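Local coordinates for enoyl-acyl carrier protein reductase (Uncultured bacterium, PDB 6KIA) that reduces enoyl-acyl carrier protein, a step of fatty acid synthesis, probably with the bound NADH as hydride donor, and is associated with triclosan resistance, at residues F22-E27 with G32-L37; A44-V49 with L409-S414; K169-I174 with S195-L200. All blocks are in the same frame, centred on the assembly; numbering follows the deposited sequence.

From the N terminus, strand 21-25 runs into a turn and then into helix 34-43. Interaction 1 closes this short loop, and the bound NADH lies against the turn. Helix 34-43 leads on to strand 47-56, which pairs in parallel with strand 21-25. The turn before that strand meets helix 394-413 in interaction 2, which closes a loop of about 360 residues. Interactions 1 and 2 touch, through backbone bonds between the two strands and through Leu-37 against Phe-411. Interaction 3 is nested inside the long loop. It joins helices 169-180 and 196-219, with its centre about 38 Å from that of interaction 2.

Interaction 1: F22-E27 with G32-L37; sequences FVLFGE and GYANGL. With NAI (1,4-dihydronicotinamide adenine dinucleotide), chain D.
Phe-22 packs on Leu-37 and Leu-24 on Ala-34, two apolar contacts that join the strand to the helix. CZ of Phe-22 is 3.7 Å from CG of Leu-37. The CD2 methyl of Leu-37 lies at the ring edge, close to the ring plane. The CG of Phe-22 is anti to the backbone N (chi1 179°), which carries the ring out toward the helix. Two residues on, CD1 of Leu-24 rests 3.9 Å from CB of Ala-34. All four residues are buried.

The contact sits within a beta-alpha-beta unit made of strand 21-25, helix 34-43 and strand 47-56. The turn between the first strand and the helix binds the dinucleotide, as in Rossmann folds.

The polar contacts are made to the NADH. Backbone N of Glu-27 donates to O2B of the adenosine ribose at 3.0 Å. Hydroxyl O3B of the same ribose donates to backbone O of Glu-27 at 2.7 Å. The ribose is thus gripped by both polar backbone atoms of one residue. Near the start of the helix, backbone N of Tyr-33 donates to phosphate oxygen O1N at 2.8 Å, in a fairly straight bond (166°). The Tyr-33 ring turns its edge to the nicotinamide, with CE2 of Tyr-33 3.6 Å from C4N. ND2 of Asn-35, in the first turn of the helix, donates back to O of Gly-32 at 2.8 Å.

Interaction 2: A44-V49 with L409-S414; sequences AGMTIV and LMFHES
The ring of Phe-411 meets Met-46 at its edge, and Ala-44 comes to it obliquely. SD of Met-46 lies almost in the ring plane, 5.0 Å from the centroid and 87° off the ring normal. The nearest ring atom is CE1 of Phe-411, 3.7 Å from SD of Met-46. This is a Met-aromatic contact of the edge type. CB of Ala-44 is 3.6 Å from CZ of Phe-411 and 3.9 Å from CE2 of the same ring. The far rim of the ring, from CE1 through CZ to CE2, is therefore the part that touches. Outside the two segments, the ring of Phe-16 also meets Phe-411, and Leu-37 and Glu-40 of helix 34-43 touch it.

Helix 394-413 packs here beside helix 34-43, against the turn that leads into strand 47-56 of the largely parallel, Rossmann-type sheet. Gly-45 follows helix 34-43 in a Schellman motif, with positive phi (87°). Ala-44 and Met-46, on either side of it in sequence, both touch the Phe-411 ring.

The Met-46 chain is extended as far as SD and then bends at chi3 (80°). The Met-46 and Phe-411 side chains run past each other in opposite directions, with the sulfur beside the ring edge. Ser-414 holds O of Met-410 twice. OG of Ser-414 donates to O of Met-410 at 2.9 Å, and backbone N of Ser-414 does so from the opposite face of the carbonyl plane.

Interaction 3: K169-I174 with S195-L200; sequences KVFLAI and SDLGKL
Helices 169-180 and 196-219 meet here, through residues near their N-terminal ends. The contact is small and wholly apolar, and one residue, Leu-197, supplies the second helix's share of it. Its CD2 methyl reaches Ile-174, with CD2 of Leu-197 3.6 Å from CD1 of Ile-174. The two side chains point at each other and meet tip to tip. CG1 of Ile-174 is anti to the carbonyl carbon (chi1 -65°), and the chain goes on nearly straight to CD1 (chi2 167°). This extended form brings the end methyl across to the other helix. The same CD2 of Leu-197 also faces the edge of the Phe-171 ring. It lies near the ring plane, but more loosely, 4.4 Å from CD1 of Phe-171. Phe-171 and Ile-174 are three residues apart, so they project from the same side of their helix and Leu-197 meets them both.

Neighbouring parts of the fold complete the packing. Leu-192 of helix 189-194 touches both Phe-171 and Leu-197, while Trp-113 touches Ile-174 and Leu-105 touches Leu-197.

The second helix begins after Ser-195, its N-cap. Backbone N of Gly-198 donates to OG of Ser-195 at 3.1 Å, with an N-H...O angle of 161°. OG of Ser-195 is also bonded to O of Leu-192, which links the cap to the helix just before. Leu-197, two residues on from this cap, fits against Phe-171 and Ile-174, spaced i and i+3 on the facing helix, as in ordinary helix-helix packing.

Interaction 1: F22-E27 with G32-L37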
loop_
_atom_site.group_PDB
_atom_site.type_symbol
_atom_site.label_atom_id
_atom_site.label_comp_id
_atom_site.label_asym_id
_atom_site.label_seq_id
_atom_site.Cartn_x
_atom_site.Cartn_y
_atom_site.Cartn_z
ATOM N N PHE A 22 15.201 12.903 2.033
ATOM C CA PHE A 22 14.173 11.886 1.885
ATOM C C PHE A 22 12.843 12.558 1.591
ATOM O O PHE A 22 12.403 13.422 2.351
ATOM C CB PHE A 22 14.076 11.036 3.157
ATOM C CG PHE A 22 13.015 9.966 3.094
ATOM C CD1 PHE A 22 11.714 10.240 3.476
ATOM C CD2 PHE A 22 13.338 8.679 2.687
ATOM C CE1 PHE A 22 10.729 9.240 3.427
ATOM C CE2 PHE A 22 12.380 7.673 2.646
ATOM C CZ PHE A 22 11.071 7.956 3.014
ATOM N N VAL A 23 12.203 12.173 0.483
ATOM C CA VAL A 23 10.971 12.815 0.074
ATOM C C VAL A 23 9.822 11.824 0.139
ATOM O O VAL A 23 9.834 10.830 -0.572
ATOM C CB VAL A 23 11.060 13.384 -1.346
ATOM C CG1 VAL A 23 9.753 14.106 -1.705
ATOM C CG2 VAL A 23 12.234 14.355 -1.451
ATOM N N LEU A 24 8.850 12.099 1.000
ATOM C CA LEU A 24 7.672 11.244 1.117
ATOM C C LEU A 24 6.643 11.677 0.099
ATOM O O LEU A 24 6.040 12.741 0.232
ATOM C CB LEU A 24 7.095 11.275 2.537
ATOM C CG LEU A 24 5.991 10.223 2.766
ATOM C CD1 LEU A 24 6.546 8.791 2.646
ATOM C CD2 LEU A 24 5.262 10.450 4.086
ATOM N N PHE A 25 6.468 10.856 -0.936
ATOM C CA PHE A 25 5.555 11.181 -2.022
ATOM C C PHE A 25 4.202 10.499 -1.760
ATOM O O PHE A 25 3.868 9.465 -2.353
ATOM C CB PHE A 25 6.161 10.777 -3.375
ATOM C CG PHE A 25 5.489 11.445 -4.560
ATOM C CD1 PHE A 25 5.798 12.763 -4.893
ATOM C CD2 PHE A 25 4.521 10.780 -5.294
ATOM C CE1 PHE A 25 5.181 13.387 -5.961
ATOM C CE2 PHE A 25 3.894 11.409 -6.387
ATOM C CZ PHE A 25 4.226 12.709 -6.714
ATOM N N GLY A 26 3.469 11.096 -0.820
ATOM C CA GLY A 26 2.238 10.564 -0.251
ATOM C C GLY A 26 2.100 11.153 1.142
ATOM O O GLY A 26 3.047 11.771 1.641
ATOM N N GLU A 27 0.943 10.963 1.785
ATOM C CA GLU A 27 0.760 11.464 3.148
ATOM C C GLU A 27 0.949 10.354 4.168
ATOM O O GLU A 27 0.681 9.187 3.888
ATOM C CB GLU A 27 -0.622 12.111 3.322
ATOM C CG GLU A 27 -0.813 13.363 2.464
ATOM C CD GLU A 27 -2.093 14.111 2.779
ATOM O OE1 GLU A 27 -3.096 13.470 3.182
ATOM O OE2 GLU A 27 -2.074 15.357 2.679
ATOM N N GLY A 32 0.194 3.529 8.814
ATOM C CA GLY A 32 0.633 3.464 7.426
ATOM C C GLY A 32 1.980 2.777 7.238
ATOM O O GLY A 32 2.883 2.944 8.067
ATOM N N TYR A 33 2.140 2.028 6.141
ATOM C CA TYR A 33 3.409 1.364 5.857
ATOM C C TYR A 33 4.596 2.304 5.938
ATOM O O TYR A 33 5.658 1.927 6.431
ATOM C CB TYR A 33 3.449 0.712 4.452
ATOM C CG TYR A 33 3.357 -0.790 4.471
ATOM C CD1 TYR A 33 4.396 -1.532 5.003
ATOM C CD2 TYR A 33 2.320 -1.468 3.842
ATOM C CE1 TYR A 33 4.367 -2.896 5.037
ATOM C CE2 TYR A 33 2.285 -2.860 3.846
ATOM C CZ TYR A 33 3.315 -3.566 4.461
ATOM O OH TYR A 33 3.354 -4.940 4.508
ATOM N N ALA A 34 4.417 3.518 5.412
ATOM C CA ALA A 34 5.519 4.465 5.285
ATOM C C ALA A 34 6.184 4.789 6.622
ATOM O O ALA A 34 7.351 5.210 6.640
ATOM C CB ALA A 34 5.026 5.775 4.630
ATOM N N ASN A 35 5.449 4.612 7.724
ATOM C CA ASN A 35 6.042 4.838 9.056
ATOM C C ASN A 35 7.349 4.080 9.225
ATOM O O ASN A 35 8.299 4.624 9.783
ATOM C CB ASN A 35 5.075 4.454 10.173
ATOM C CG ASN A 35 3.989 5.475 10.352
ATOM O OD1 ASN A 35 4.221 6.574 10.880
ATOM N ND2 ASN A 35 2.807 5.156 9.854
ATOM N N GLY A 36 7.405 2.822 8.782
ATOM C CA GLY A 36 8.647 2.062 8.928
ATOM C C GLY A 36 9.825 2.735 8.225
ATOM O O GLY A 36 10.952 2.830 8.748
ATOM N N LEU A 37 9.577 3.161 6.992
ATOM C CA LEU A 37 10.641 3.673 6.143
ATOM C C LEU A 37 11.094 5.055 6.590
ATOM O O LEU A 37 12.292 5.338 6.683
ATOM C CB LEU A 37 10.162 3.702 4.686
ATOM C CG LEU A 37 11.131 4.271 3.646
ATOM C CD1 LEU A 37 12.491 3.583 3.733
ATOM C CD2 LEU A 37 10.540 4.089 2.266
HETATM P PA NAI D . -2.471 4.551 4.119
HETATM O O1A NAI D . -1.733 4.965 5.355
HETATM O O2A NAI D . -3.945 4.900 4.048
HETATM O O5B NAI D . -1.671 5.144 2.879
HETATM C C5B NAI D . -2.366 5.498 1.701
HETATM C C4B NAI D . -1.375 6.453 0.967
HETATM O O4B NAI D . -2.041 6.755 -0.401
HETATM C C3B NAI D . -1.212 7.573 1.576
HETATM O O3B NAI D . 0.196 8.047 1.516
HETATM C C2B NAI D . -2.206 8.633 0.786
HETATM O O2B NAI D . -1.779 10.014 1.078
HETATM C C1B NAI D . -2.091 8.287 -0.449
HETATM N N9A NAI D . -3.336 8.540 -1.204
HETATM C C8A NAI D . -4.582 8.035 -1.169
HETATM N N7A NAI D . -5.307 8.660 -2.094
HETATM C C5A NAI D . -4.503 9.555 -2.716
HETATM C C6A NAI D . -4.826 10.432 -3.740
HETATM N N6A NAI D . -6.033 10.699 -4.471
HETATM N N1A NAI D . -3.862 11.244 -4.206
HETATM C C2A NAI D . -2.603 11.202 -3.668
HETATM N N3A NAI D . -2.283 10.322 -2.646
HETATM C C4A NAI D . -3.269 9.498 -2.174
HETATM O O3 NAI D . -2.406 2.912 3.904
HETATM P PN NAI D . -1.170 1.986 3.438
HETATM O O1N NAI D . -0.001 2.171 4.356
HETATM O O2N NAI D . -1.757 0.584 3.464
HETATM O O5D NAI D . -0.792 2.417 1.949
HETATM C C5D NAI D . 0.523 2.819 1.604
HETATM C C4D NAI D . 0.988 1.936 0.425
HETATM O O4D NAI D . 1.167 0.705 0.865
HETATM C C3D NAI D . -0.102 1.837 -0.639
HETATM O O3D NAI D . 0.396 2.046 -1.918
HETATM C C2D NAI D . -0.536 0.361 -0.495
HETATM O O2D NAI D . -1.214 -0.066 -1.729
HETATM C C1D NAI D . 0.579 -0.270 -0.232
HETATM N N1N NAI D . 0.381 -1.590 0.366
HETATM C C2N NAI D . -0.541 -1.807 1.368
HETATM C C3N NAI D . -0.737 -3.102 1.866
HETATM C C7N NAI D . -1.724 -3.371 3.000
HETATM O O7N NAI D . -2.128 -4.509 3.222
HETATM N N7N NAI D . -2.160 -2.283 3.801
HETATM C C4N NAI D . -0.005 -4.181 1.392
HETATM C C5N NAI D . 0.965 -3.940 0.412
HETATM C C6N NAI D . 1.146 -2.649 -0.095
#

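Interaction 2: A44-V49 with L409-S414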
loop_
_atom_site.group_PDB
_atom_site.type_symbol
_atom_site.label_atom_id
_atom_site.label_comp_id
_atom_site.label_asym_id
_atom_site.label_seq_id
_atom_site.Cartn_x
_atom_site.Cartn_y
_atom_site.Cartn_z
ATOM N N ALA A 44 18.787 7.858 10.167
ATOM C CA ALA A 44 20.027 7.958 9.399
ATOM C C ALA A 44 20.472 9.414 9.294
ATOM O O ALA A 44 21.550 9.698 8.783
ATOM C CB ALA A 44 19.861 7.353 8.005
ATOM N N GLY A 45 19.644 10.332 9.785
ATOM C CA GLY A 45 19.996 11.746 9.791
ATOM C C GLY A 45 19.639 12.490 8.516
ATOM O O GLY A 45 20.148 13.579 8.247
ATOM N N MET A 46 18.733 11.920 7.730
ATOM C CA MET A 46 18.307 12.572 6.496
ATOM C C MET A 46 17.354 13.721 6.777
ATOM O O MET A 46 16.616 13.730 7.766
ATOM C CB MET A 46 17.619 11.572 5.561
ATOM C CG MET A 46 18.538 10.468 5.120
ATOM S SD MET A 46 17.696 9.313 3.999
ATOM C CE MET A 46 17.764 10.205 2.427
ATOM N N THR A 47 17.411 14.713 5.908
ATOM C CA THR A 47 16.389 15.738 5.856
ATOM C C THR A 47 15.093 15.187 5.289
ATOM O O THR A 47 15.082 14.592 4.217
ATOM C CB THR A 47 16.837 16.902 5.002
ATOM O OG1 THR A 47 18.060 17.408 5.546
ATOM C CG2 THR A 47 15.787 18.001 5.015
ATOM N N ILE A 48 14.017 15.365 6.042
ATOM C CA ILE A 48 12.711 14.825 5.693
ATOM C C ILE A 48 11.855 15.906 5.043
ATOM O O ILE A 48 11.660 16.987 5.602
ATOM C CB ILE A 48 11.964 14.262 6.938
ATOM C CG1 ILE A 48 12.847 13.302 7.768
ATOM C CG2 ILE A 48 10.622 13.663 6.533
ATOM C CD1 ILE A 48 13.392 12.060 7.026
ATOM N N VAL A 49 11.366 15.622 3.841
ATOM C CA VAL A 49 10.456 16.510 3.131
ATOM C C VAL A 49 9.259 15.675 2.667
ATOM O O VAL A 49 9.384 14.473 2.440
ATOM C CB VAL A 49 11.162 17.217 1.943
ATOM C CG1 VAL A 49 10.207 18.157 1.196
ATOM C CG2 VAL A 49 12.360 17.994 2.464
ATOM N N LEU A 409 14.426 -2.989 5.783
ATOM C CA LEU A 409 14.583 -3.732 4.544
ATOM C C LEU A 409 14.547 -2.803 3.328
ATOM O O LEU A 409 15.441 -2.863 2.489
ATOM C CB LEU A 409 13.494 -4.805 4.406
ATOM C CG LEU A 409 13.700 -6.045 5.295
ATOM C CD1 LEU A 409 12.500 -6.991 5.208
ATOM C CD2 LEU A 409 14.992 -6.774 4.938
ATOM N N MET A 410 13.521 -1.957 3.218
ATOM C CA MET A 410 13.408 -1.083 2.062
ATOM C C MET A 410 14.506 -0.007 2.102
ATOM O O MET A 410 15.134 0.285 1.075
ATOM C CB MET A 410 12.030 -0.451 2.003
ATOM C CG MET A 410 10.937 -1.493 1.752
ATOM S SD MET A 410 9.285 -0.790 1.833
ATOM C CE MET A 410 9.301 0.423 0.489
ATOM N N PHE A 411 14.770 0.534 3.293
ATOM C CA PHE A 411 15.759 1.613 3.412
ATOM C C PHE A 411 17.139 1.128 2.989
ATOM O O PHE A 411 17.847 1.810 2.224
ATOM C CB PHE A 411 15.800 2.162 4.844
ATOM C CG PHE A 411 16.686 3.377 4.985
ATOM C CD1 PHE A 411 16.328 4.588 4.424
ATOM C CD2 PHE A 411 17.899 3.278 5.655
ATOM C CE1 PHE A 411 17.186 5.714 4.538
ATOM C CE2 PHE A 411 18.749 4.384 5.781
ATOM C CZ PHE A 411 18.380 5.600 5.227
ATOM N N HIS A 412 17.533 -0.061 3.454
ATOM C CA HIS A 412 18.865 -0.562 3.119
ATOM C C HIS A 412 18.942 -1.159 1.709
ATOM O O HIS A 412 19.939 -0.962 1.009
ATOM C CB HIS A 412 19.339 -1.576 4.173
ATOM C CG HIS A 412 19.664 -0.960 5.498
ATOM N ND1 HIS A 412 20.619 0.026 5.643
ATOM C CD2 HIS A 412 19.193 -1.212 6.745
ATOM C CE1 HIS A 412 20.713 0.362 6.918
ATOM N NE2 HIS A 412 19.853 -0.367 7.605
ATOM N N GLU A 413 17.904 -1.874 1.266
ATOM C CA GLU A 413 17.929 -2.391 -0.085
ATOM C C GLU A 413 18.012 -1.242 -1.094
ATOM O O GLU A 413 18.647 -1.371 -2.141
ATOM C CB GLU A 413 16.695 -3.249 -0.361
ATOM C CG GLU A 413 16.724 -3.993 -1.702
ATOM C CD GLU A 413 17.856 -5.021 -1.791
ATOM O OE1 GLU A 413 18.424 -5.422 -0.747
ATOM O OE2 GLU A 413 18.152 -5.454 -2.917
ATOM N N SER A 414 17.369 -0.118 -0.795
ATOM C CA SER A 414 17.412 0.989 -1.753
ATOM C C SER A 414 18.796 1.602 -1.892
ATOM O O SER A 414 19.062 2.253 -2.882
ATOM C CB SER A 414 16.400 2.072 -1.410
ATOM O OG SER A 414 15.068 1.576 -1.494
#

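Interaction 3: K169-I174 with S195-L200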
loop_
_atom_site.group_PDB
_atom_site.type_symbol
_atom_site.label_atom_id
_atom_site.label_comp_id
_atom_site.label_asym_id
_atom_site.label_seq_id
_atom_site.Cartn_x
_atom_site.Cartn_y
_atom_site.Cartn_z
ATOM N N LYS A 169 -22.395 7.593 -2.558
ATOM C CA LYS A 169 -23.038 6.780 -1.545
ATOM C C LYS A 169 -23.287 5.354 -2.031
ATOM O O LYS A 169 -23.091 4.397 -1.283
ATOM C CB LYS A 169 -24.357 7.427 -1.127
ATOM C CG LYS A 169 -24.569 7.450 0.367
ATOM C CD LYS A 169 -25.884 8.121 0.729
ATOM C CE LYS A 169 -27.069 7.271 0.307
ATOM N NZ LYS A 169 -26.846 5.832 0.618
ATOM N N VAL A 170 -23.669 5.219 -3.295
ATOM C CA VAL A 170 -23.996 3.923 -3.878
ATOM C C VAL A 170 -22.806 2.945 -3.842
ATOM O O VAL A 170 -22.977 1.715 -3.648
ATOM C CB VAL A 170 -24.503 4.108 -5.331
ATOM C CG1 VAL A 170 -23.516 4.933 -6.142
ATOM C CG2 VAL A 170 -24.783 2.763 -6.001
ATOM N N PHE A 171 -21.591 3.477 -3.993
ATOM C CA PHE A 171 -20.462 2.576 -4.075
ATOM C C PHE A 171 -20.109 1.875 -2.781
ATOM O O PHE A 171 -19.689 0.741 -2.821
ATOM C CB PHE A 171 -19.197 3.274 -4.571
ATOM C CG PHE A 171 -18.002 2.364 -4.557
ATOM C CD1 PHE A 171 -17.861 1.371 -5.512
ATOM C CD2 PHE A 171 -17.059 2.454 -3.550
ATOM C CE1 PHE A 171 -16.779 0.503 -5.476
ATOM C CE2 PHE A 171 -15.976 1.590 -3.515
ATOM C CZ PHE A 171 -15.835 0.621 -4.483
ATOM N N LEU A 172 -20.299 2.499 -1.633
ATOM C CA LEU A 172 -19.923 1.795 -0.410
ATOM C C LEU A 172 -20.950 0.716 -0.052
ATOM O O LEU A 172 -20.621 -0.269 0.609
ATOM C CB LEU A 172 -19.663 2.780 0.739
ATOM C CG LEU A 172 -18.614 3.813 0.287
ATOM C CD1 LEU A 172 -18.486 4.989 1.251
ATOM C CD2 LEU A 172 -17.271 3.131 0.045
ATOM N N ALA A 173 -22.197 0.912 -0.461
ATOM C CA ALA A 173 -23.178 -0.166 -0.376
ATOM C C ALA A 173 -22.724 -1.362 -1.234
ATOM O O ALA A 173 -22.658 -2.528 -0.759
ATOM C CB ALA A 173 -24.548 0.325 -0.805
ATOM N N ILE A 174 -22.400 -1.069 -2.494
ATOM C CA ILE A 174 -21.896 -2.109 -3.391
ATOM C C ILE A 174 -20.654 -2.790 -2.805
ATOM O O ILE A 174 -20.509 -4.012 -2.837
ATOM C CB ILE A 174 -21.563 -1.510 -4.771
ATOM C CG1 ILE A 174 -22.850 -1.008 -5.437
ATOM C CG2 ILE A 174 -20.865 -2.540 -5.661
ATOM C CD1 ILE A 174 -22.597 -0.119 -6.640
ATOM N N SER A 195 -19.291 -3.537 -14.837
ATOM C CA SER A 195 -20.138 -2.360 -14.979
ATOM C C SER A 195 -19.319 -1.130 -15.410
ATOM O O SER A 195 -18.097 -1.109 -15.245
ATOM C CB SER A 195 -20.867 -2.065 -13.669
ATOM O OG SER A 195 -19.946 -1.619 -12.678
ATOM N N ASP A 196 -19.984 -0.116 -15.956
ATOM C CA ASP A 196 -19.283 1.125 -16.294
ATOM C C ASP A 196 -18.742 1.783 -15.027
ATOM O O ASP A 196 -17.649 2.351 -15.042
ATOM C CB ASP A 196 -20.184 2.089 -17.069
ATOM C CG ASP A 196 -20.172 1.823 -18.560
ATOM O OD1 ASP A 196 -19.711 0.737 -18.973
ATOM O OD2 ASP A 196 -20.603 2.717 -19.318
ATOM N N LEU A 197 -19.491 1.683 -13.928
ATOM C CA LEU A 197 -18.988 2.157 -12.627
ATOM C C LEU A 197 -17.609 1.560 -12.291
ATOM O O LEU A 197 -16.666 2.293 -11.951
ATOM C CB LEU A 197 -19.973 1.810 -11.512
ATOM C CG LEU A 197 -19.517 2.166 -10.098
ATOM C CD1 LEU A 197 -19.413 3.665 -9.963
ATOM C CD2 LEU A 197 -20.475 1.554 -9.044
ATOM N N GLY A 198 -17.497 0.237 -12.402
ATOM C CA GLY A 198 -16.254 -0.469 -12.111
ATOM C C GLY A 198 -15.148 -0.040 -13.059
ATOM O O GLY A 198 -14.009 0.170 -12.644
ATOM N N LYS A 199 -15.488 0.113 -14.337
ATOM C CA LYS A 199 -14.514 0.535 -15.341
ATOM C C LYS A 199 -13.941 1.912 -15.009
ATOM O O LYS A 199 -12.726 2.138 -15.120
ATOM C CB LYS A 199 -15.161 0.516 -16.738
ATOM C CG LYS A 199 -15.377 -0.904 -17.219
ATOM C CD LYS A 199 -16.153 -1.006 -18.544
ATOM C CE LYS A 199 -16.393 -2.484 -18.873
ATOM N NZ LYS A 199 -17.199 -2.732 -20.126
ATOM N N LEU A 200 -14.809 2.813 -14.569
ATOM C CA LEU A 200 -14.387 4.150 -14.159
ATOM C C LEU A 200 -13.449 4.085 -12.950
ATOM O O LEU A 200 -12.375 4.719 -12.931
ATOM C CB LEU A 200 -15.611 5.008 -13.825
ATOM C CG LEU A 200 -15.300 6.370 -13.223
ATOM C CD1 LEU A 200 -14.444 7.177 -14.201
ATOM C CD2 LEU A 200 -16.589 7.103 -12.904
#